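Local coordinates for protein putative regulator (Escherichia coli O6, PDB 3HFI) that is of unknown function but, as a putative DNA-binding transcription regulator with a UTRA domain, probably senses a small-molecule effector, at residues L44-R57 against L68-V82. Residues are numbered along the deposited sequence; the frame is centred on the assembly and turned at random.
Sequences LRITPGQDILYLER and LIENRINIELCPGIV
Tyr54 sets CD1 over the centre of one face of the Arg72 guanidinium, CD1 lying 3.7 Å from Arg72 CZ with the two planes 63° apart. The pair sits on the antiparallel beta hairpin of strands 51-60 and 65-73 in the UTRA-domain sheet. With CG anti to the backbone N (chi1 166°), the Tyr54 ring lies along the neighbouring strand, and Glu70 OE2 lies in the ring plane, 2.3 Å from Tyr54 OH, too short for the length of this hydrogen bond to be trusted. Glu70 OE1 turns to Arg119 and Trp152, while Arg72 NE forms a salt bridge with Glu34 of strand 26-35 that probably helps fix the turn of the guanidinium against the ring. Glu56 OE2 is 4.1 Å from Glu70 OE2, a closeness of like charges that Arg119 may partly offset.

In the single antiparallel ladder, Leu53 and Ile73, Leu55 and Asn71, and Arg57 and Ile69 are the hydrogen-bonded pairs, each closed by two bonds. Their side chains form the other face: Leu53 CB presses on Ile75 CG2 at 3.5 Å, its CD2 reaches Ile81, and Leu55 CD2 touches Ile73 CD1. Helix 91-99 packs on this side through Leu91 and Ile95. Bent at chi3 (75°), Arg57 brings NH1 back to a lone pair of Asn71 OD1 at 2.7 Å, and Asn71 ND2 is held by Glu147. Beyond the strands, Asn74 OD1 closes an Asx turn with Glu76 N, and a water bridges Asn74 ND2, at 2.8 Å, to Leu44 O.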
loop_
_atom_site.group_PDB
_atom_site.type_symbol
_atom_site.label_atom_id
_atom_site.label_comp_id
_atom_site.label_asym_id
_atom_site.label_seq_id
_atom_site.Cartn_x
_atom_site.Cartn_y
_atom_site.Cartn_z
ATOM N N LEU A 44 5.254 8.101 -15.053
ATOM C CA LEU A 44 5.921 9.134 -14.283
ATOM C C LEU A 44 5.661 10.552 -14.812
ATOM O O LEU A 44 6.095 11.535 -14.226
ATOM C CB LEU A 44 7.404 8.851 -14.264
ATOM C CG LEU A 44 7.952 7.727 -13.366
ATOM C CD1 LEU A 44 9.437 7.542 -13.625
ATOM C CD2 LEU A 44 7.707 8.043 -11.897
ATOM N N ARG A 45 4.926 10.671 -15.904
ATOM C CA ARG A 45 4.690 11.953 -16.568
ATOM C C ARG A 45 5.963 12.680 -16.905
ATOM O O ARG A 45 6.140 13.849 -16.571
ATOM C CB ARG A 45 3.724 12.812 -15.749
ATOM C CG ARG A 45 2.481 11.998 -15.448
ATOM C CD ARG A 45 1.338 12.721 -14.780
ATOM N NE ARG A 45 0.477 11.690 -14.177
ATOM C CZ ARG A 45 -0.540 11.897 -13.330
ATOM N NH1 ARG A 45 -0.895 13.144 -12.959
ATOM N NH2 ARG A 45 -1.234 10.827 -12.881
ATOM N N ILE A 46 6.868 11.970 -17.571
ATOM C CA ILE A 46 8.115 12.554 -18.054
ATOM C C ILE A 46 8.236 12.250 -19.543
ATOM O O ILE A 46 7.479 11.452 -20.065
ATOM C CB ILE A 46 9.346 12.046 -17.272
ATOM C CG1 ILE A 46 9.511 10.537 -17.395
ATOM C CG2 ILE A 46 9.249 12.467 -15.805
ATOM C CD1 ILE A 46 10.814 10.007 -16.660
ATOM N N THR A 47 9.222 12.872 -20.208
ATOM C CA THR A 47 9.453 12.668 -21.636
ATOM C C THR A 47 10.071 11.285 -21.810
ATOM O O THR A 47 11.017 10.940 -21.129
ATOM C CB THR A 47 10.323 13.773 -22.194
ATOM O OG1 THR A 47 9.717 15.029 -21.851
ATOM C CG2 THR A 47 10.509 13.674 -23.719
ATOM N N PRO A 48 9.511 10.471 -22.699
ATOM C CA PRO A 48 10.158 9.232 -23.059
ATOM C C PRO A 48 11.630 9.482 -23.334
ATOM O O PRO A 48 12.017 10.455 -24.036
ATOM C CB PRO A 48 9.478 8.848 -24.371
ATOM C CG PRO A 48 7.984 9.458 -24.200
ATOM C CD PRO A 48 8.212 10.705 -23.389
ATOM N N GLY A 49 12.456 8.583 -22.817
ATOM C CA GLY A 49 13.919 8.676 -22.999
ATOM C C GLY A 49 14.685 9.411 -21.885
ATOM O O GLY A 49 15.951 9.374 -21.818
ATOM N N GLN A 50 13.956 10.100 -21.028
ATOM C CA GLN A 50 14.589 10.810 -19.952
ATOM C C GLN A 50 15.215 9.828 -18.979
ATOM O O GLN A 50 14.584 8.872 -18.628
ATOM C CB GLN A 50 13.559 11.601 -19.194
ATOM C CG GLN A 50 14.193 12.497 -18.203
ATOM C CD GLN A 50 13.253 13.511 -17.710
ATOM O OE1 GLN A 50 12.916 14.424 -18.452
ATOM N NE2 GLN A 50 12.824 13.396 -16.454
ATOM N N ASP A 51 16.448 10.077 -18.547
ATOM C CA ASP A 51 17.120 9.162 -17.635
ATOM C C ASP A 51 16.409 9.048 -16.310
ATOM O O ASP A 51 15.897 10.023 -15.755
ATOM C CB ASP A 51 18.580 9.585 -17.443
ATOM C CG ASP A 51 19.478 9.140 -18.561
ATOM O OD1 ASP A 51 19.096 8.280 -19.386
ATOM O OD2 ASP A 51 20.634 9.587 -18.582
ATOM N N ILE A 52 16.206 7.818 -15.867
ATOM C CA ILE A 52 15.668 7.555 -14.560
ATOM C C ILE A 52 16.606 6.611 -13.870
ATOM O O ILE A 52 17.477 5.979 -14.526
ATOM C CB ILE A 52 14.214 7.010 -14.627
ATOM C CG1 ILE A 52 14.078 5.697 -15.475
ATOM C CG2 ILE A 52 13.252 8.124 -15.111
ATOM C CD1 ILE A 52 14.455 4.390 -14.727
ATOM N N LEU A 53 16.481 6.522 -12.548
ATOM C CA LEU A 53 17.235 5.539 -11.746
ATOM C C LEU A 53 16.429 4.221 -11.538
ATOM O O LEU A 53 15.284 4.252 -11.080
ATOM C CB LEU A 53 17.599 6.142 -10.372
ATOM C CG LEU A 53 18.350 5.258 -9.352
ATOM C CD1 LEU A 53 19.681 4.861 -9.962
ATOM C CD2 LEU A 53 18.513 6.017 -8.017
ATOM N N TYR A 54 17.003 3.082 -11.910
ATOM C CA TYR A 54 16.378 1.820 -11.725
ATOM C C TYR A 54 17.077 1.181 -10.515
ATOM O O TYR A 54 18.273 1.208 -10.444
ATOM C CB TYR A 54 16.597 0.950 -12.930
ATOM C CG TYR A 54 16.268 -0.511 -12.707
ATOM C CD1 TYR A 54 14.984 -1.007 -12.963
ATOM C CD2 TYR A 54 17.234 -1.399 -12.287
ATOM C CE1 TYR A 54 14.677 -2.340 -12.805
ATOM C CE2 TYR A 54 16.930 -2.777 -12.111
ATOM C CZ TYR A 54 15.643 -3.223 -12.379
ATOM O OH TYR A 54 15.294 -4.553 -12.161
ATOM N N LEU A 55 16.315 0.669 -9.546
ATOM C CA LEU A 55 16.858 -0.015 -8.377
ATOM C C LEU A 55 16.163 -1.339 -8.256
ATOM O O LEU A 55 14.926 -1.393 -8.253
ATOM C CB LEU A 55 16.524 0.783 -7.141
ATOM C CG LEU A 55 17.462 1.461 -6.227
ATOM C CD1 LEU A 55 18.589 2.234 -6.972
ATOM C CD2 LEU A 55 16.611 2.332 -5.272
ATOM N N GLU A 56 16.928 -2.408 -8.109
ATOM C CA GLU A 56 16.348 -3.706 -7.808
ATOM C C GLU A 56 16.741 -4.106 -6.392
ATOM O O GLU A 56 17.946 -4.140 -6.056
ATOM C CB GLU A 56 16.873 -4.739 -8.811
ATOM C CG GLU A 56 16.159 -6.066 -8.842
ATOM C CD GLU A 56 16.726 -6.987 -9.976
ATOM O OE1 GLU A 56 17.952 -6.976 -10.261
ATOM O OE2 GLU A 56 15.924 -7.722 -10.596
ATOM N N ARG A 57 15.731 -4.422 -5.587
ATOM C CA ARG A 57 15.882 -4.642 -4.147
ATOM C C ARG A 57 15.156 -5.902 -3.740
ATOM O O ARG A 57 14.055 -6.170 -4.225
ATOM C CB ARG A 57 15.318 -3.447 -3.394
ATOM C CG ARG A 57 16.226 -2.231 -3.523
ATOM C CD ARG A 57 15.446 -0.973 -3.469
ATOM N NE ARG A 57 15.041 -0.732 -2.114
ATOM C CZ ARG A 57 13.791 -0.523 -1.696
ATOM N NH1 ARG A 57 12.725 -0.492 -2.501
ATOM N NH2 ARG A 57 13.605 -0.330 -0.411
ATOM N N LEU A 68 10.598 -9.143 -4.355
ATOM C CA LEU A 68 11.550 -8.481 -5.246
ATOM C C LEU A 68 10.918 -7.174 -5.720
ATOM O O LEU A 68 9.798 -7.166 -6.204
ATOM C CB LEU A 68 11.898 -9.425 -6.402
ATOM C CG LEU A 68 12.889 -8.956 -7.457
ATOM C CD1 LEU A 68 14.317 -8.849 -6.910
ATOM C CD2 LEU A 68 12.775 -9.993 -8.547
ATOM N N ILE A 69 11.629 -6.065 -5.525
ATOM C CA ILE A 69 11.142 -4.743 -5.823
ATOM C C ILE A 69 12.031 -4.120 -6.875
ATOM O O ILE A 69 13.261 -4.092 -6.709
ATOM C CB ILE A 69 11.151 -3.842 -4.578
ATOM C CG1 ILE A 69 10.490 -4.580 -3.388
ATOM C CG2 ILE A 69 10.469 -2.486 -4.922
ATOM C CD1 ILE A 69 10.515 -3.814 -2.071
ATOM N N GLU A 70 11.417 -3.612 -7.941
ATOM C CA GLU A 70 12.106 -2.829 -8.985
ATOM C C GLU A 70 11.532 -1.434 -8.977
ATOM O O GLU A 70 10.361 -1.235 -9.341
ATOM C CB GLU A 70 11.844 -3.478 -10.320
ATOM C CG GLU A 70 12.380 -4.834 -10.357
ATOM C CD GLU A 70 12.166 -5.443 -11.703
ATOM O OE1 GLU A 70 11.065 -6.016 -11.922
ATOM O OE2 GLU A 70 13.121 -5.370 -12.520
ATOM N N ASN A 71 12.298 -0.485 -8.473
ATOM C CA ASN A 71 11.890 0.895 -8.395
ATOM C C ASN A 71 12.453 1.679 -9.599
ATOM O O ASN A 71 13.606 1.475 -9.989
ATOM C CB ASN A 71 12.440 1.539 -7.099
ATOM C CG ASN A 71 12.038 0.822 -5.859
ATOM O OD1 ASN A 71 12.871 0.276 -5.133
ATOM N ND2 ASN A 71 10.747 0.875 -5.558
ATOM N N ARG A 72 11.669 2.583 -10.161
ATOM C CA ARG A 72 12.125 3.489 -11.167
ATOM C C ARG A 72 11.737 4.899 -10.712
ATOM O O ARG A 72 10.568 5.217 -10.526
ATOM C CB ARG A 72 11.464 3.143 -12.475
ATOM C CG ARG A 72 12.128 1.960 -13.182
ATOM C CD ARG A 72 11.359 1.482 -14.324
ATOM N NE ARG A 72 12.054 0.420 -15.078
ATOM C CZ ARG A 72 11.796 -0.879 -14.931
ATOM N NH1 ARG A 72 10.944 -1.296 -14.031
ATOM N NH2 ARG A 72 12.439 -1.774 -15.640
ATOM N N ILE A 73 12.753 5.732 -10.564
ATOM C CA ILE A 73 12.707 7.015 -9.857
ATOM C C ILE A 73 13.058 8.183 -10.780
ATOM O O ILE A 73 14.088 8.137 -11.470
ATOM C CB ILE A 73 13.700 7.007 -8.659
ATOM C CG1 ILE A 73 13.327 5.880 -7.680
ATOM C CG2 ILE A 73 13.607 8.327 -7.960
ATOM C CD1 ILE A 73 14.526 5.068 -7.168
ATOM N N ASN A 74 12.195 9.214 -10.804
ATOM C CA ASN A 74 12.487 10.442 -11.518
ATOM C C ASN A 74 13.544 11.216 -10.738
ATOM O O ASN A 74 13.254 11.878 -9.745
ATOM C CB ASN A 74 11.226 11.287 -11.643
ATOM C CG ASN A 74 11.457 12.545 -12.407
ATOM O OD1 ASN A 74 12.570 12.810 -12.868
ATOM N ND2 ASN A 74 10.410 13.318 -12.589
ATOM N N ILE A 75 14.765 11.159 -11.194
ATOM C CA ILE A 75 15.891 11.745 -10.475
ATOM C C ILE A 75 15.942 13.281 -10.541
ATOM O O ILE A 75 16.530 13.928 -9.669
ATOM C CB ILE A 75 17.229 11.098 -10.924
ATOM C CG1 ILE A 75 17.490 11.229 -12.406
ATOM C CG2 ILE A 75 17.221 9.619 -10.672
ATOM C CD1 ILE A 75 18.442 10.073 -12.887
ATOM N N GLU A 76 15.250 13.872 -11.515
ATOM C CA GLU A 76 15.177 15.348 -11.610
ATOM C C GLU A 76 14.567 15.980 -10.369
ATOM O O GLU A 76 14.880 17.102 -10.033
ATOM C CB GLU A 76 14.362 15.767 -12.814
ATOM C CG GLU A 76 14.688 14.984 -14.129
ATOM C CD GLU A 76 16.172 14.898 -14.447
ATOM O OE1 GLU A 76 16.908 15.911 -14.231
ATOM O OE2 GLU A 76 16.611 13.808 -14.941
ATOM N N LEU A 77 13.734 15.230 -9.662
ATOM C CA LEU A 77 13.060 15.726 -8.476
ATOM C C LEU A 77 13.856 15.549 -7.178
ATOM O O LEU A 77 13.489 16.150 -6.167
ATOM C CB LEU A 77 11.699 14.980 -8.350
ATOM C CG LEU A 77 10.695 15.331 -9.456
ATOM C CD1 LEU A 77 9.371 14.480 -9.384
ATOM C CD2 LEU A 77 10.431 16.926 -9.327
ATOM N N CYS A 78 14.892 14.691 -7.193
ATOM C CA CYS A 78 15.759 14.439 -6.040
ATOM C C CYS A 78 17.206 14.442 -6.468
ATOM O O CYS A 78 17.826 13.366 -6.683
ATOM C CB CYS A 78 15.459 13.145 -5.279
ATOM S SG CYS A 78 14.394 11.996 -6.053
ATOM N N PRO A 79 17.749 15.670 -6.574
ATOM C CA PRO A 79 19.176 15.956 -6.686
ATOM C C PRO A 79 19.929 15.154 -5.634
ATOM O O PRO A 79 19.631 15.301 -4.431
ATOM C CB PRO A 79 19.267 17.472 -6.429
ATOM C CG PRO A 79 17.877 18.005 -6.773
ATOM C CD PRO A 79 16.956 16.906 -6.365
ATOM N N GLY A 80 20.808 14.250 -6.127
ATOM C CA GLY A 80 21.758 13.494 -5.288
ATOM C C GLY A 80 21.458 12.015 -5.120
ATOM O O GLY A 80 22.305 11.264 -4.585
ATOM N N ILE A 81 20.273 11.592 -5.575
ATOM C CA ILE A 81 19.755 10.260 -5.254
ATOM C C ILE A 81 20.629 9.170 -5.877
ATOM O O ILE A 81 20.709 8.033 -5.368
ATOM C CB ILE A 81 18.275 10.090 -5.763
ATOM C CG1 ILE A 81 17.652 8.768 -5.272
ATOM C CG2 ILE A 81 18.198 10.215 -7.327
ATOM C CD1 ILE A 81 16.630 8.859 -4.120
ATOM N N VAL A 82 21.233 9.503 -7.009
ATOM C CA VAL A 82 22.046 8.531 -7.701
ATOM C C VAL A 82 23.305 8.192 -6.875
ATOM O O VAL A 82 23.874 7.134 -7.091
ATOM C CB VAL A 82 22.466 8.960 -9.160
ATOM C CG1 VAL A 82 21.236 9.155 -10.028
ATOM C CG2 VAL A 82 23.332 10.164 -9.127
HETATM O O HOH W 1 7.708 12.621 -12.524
#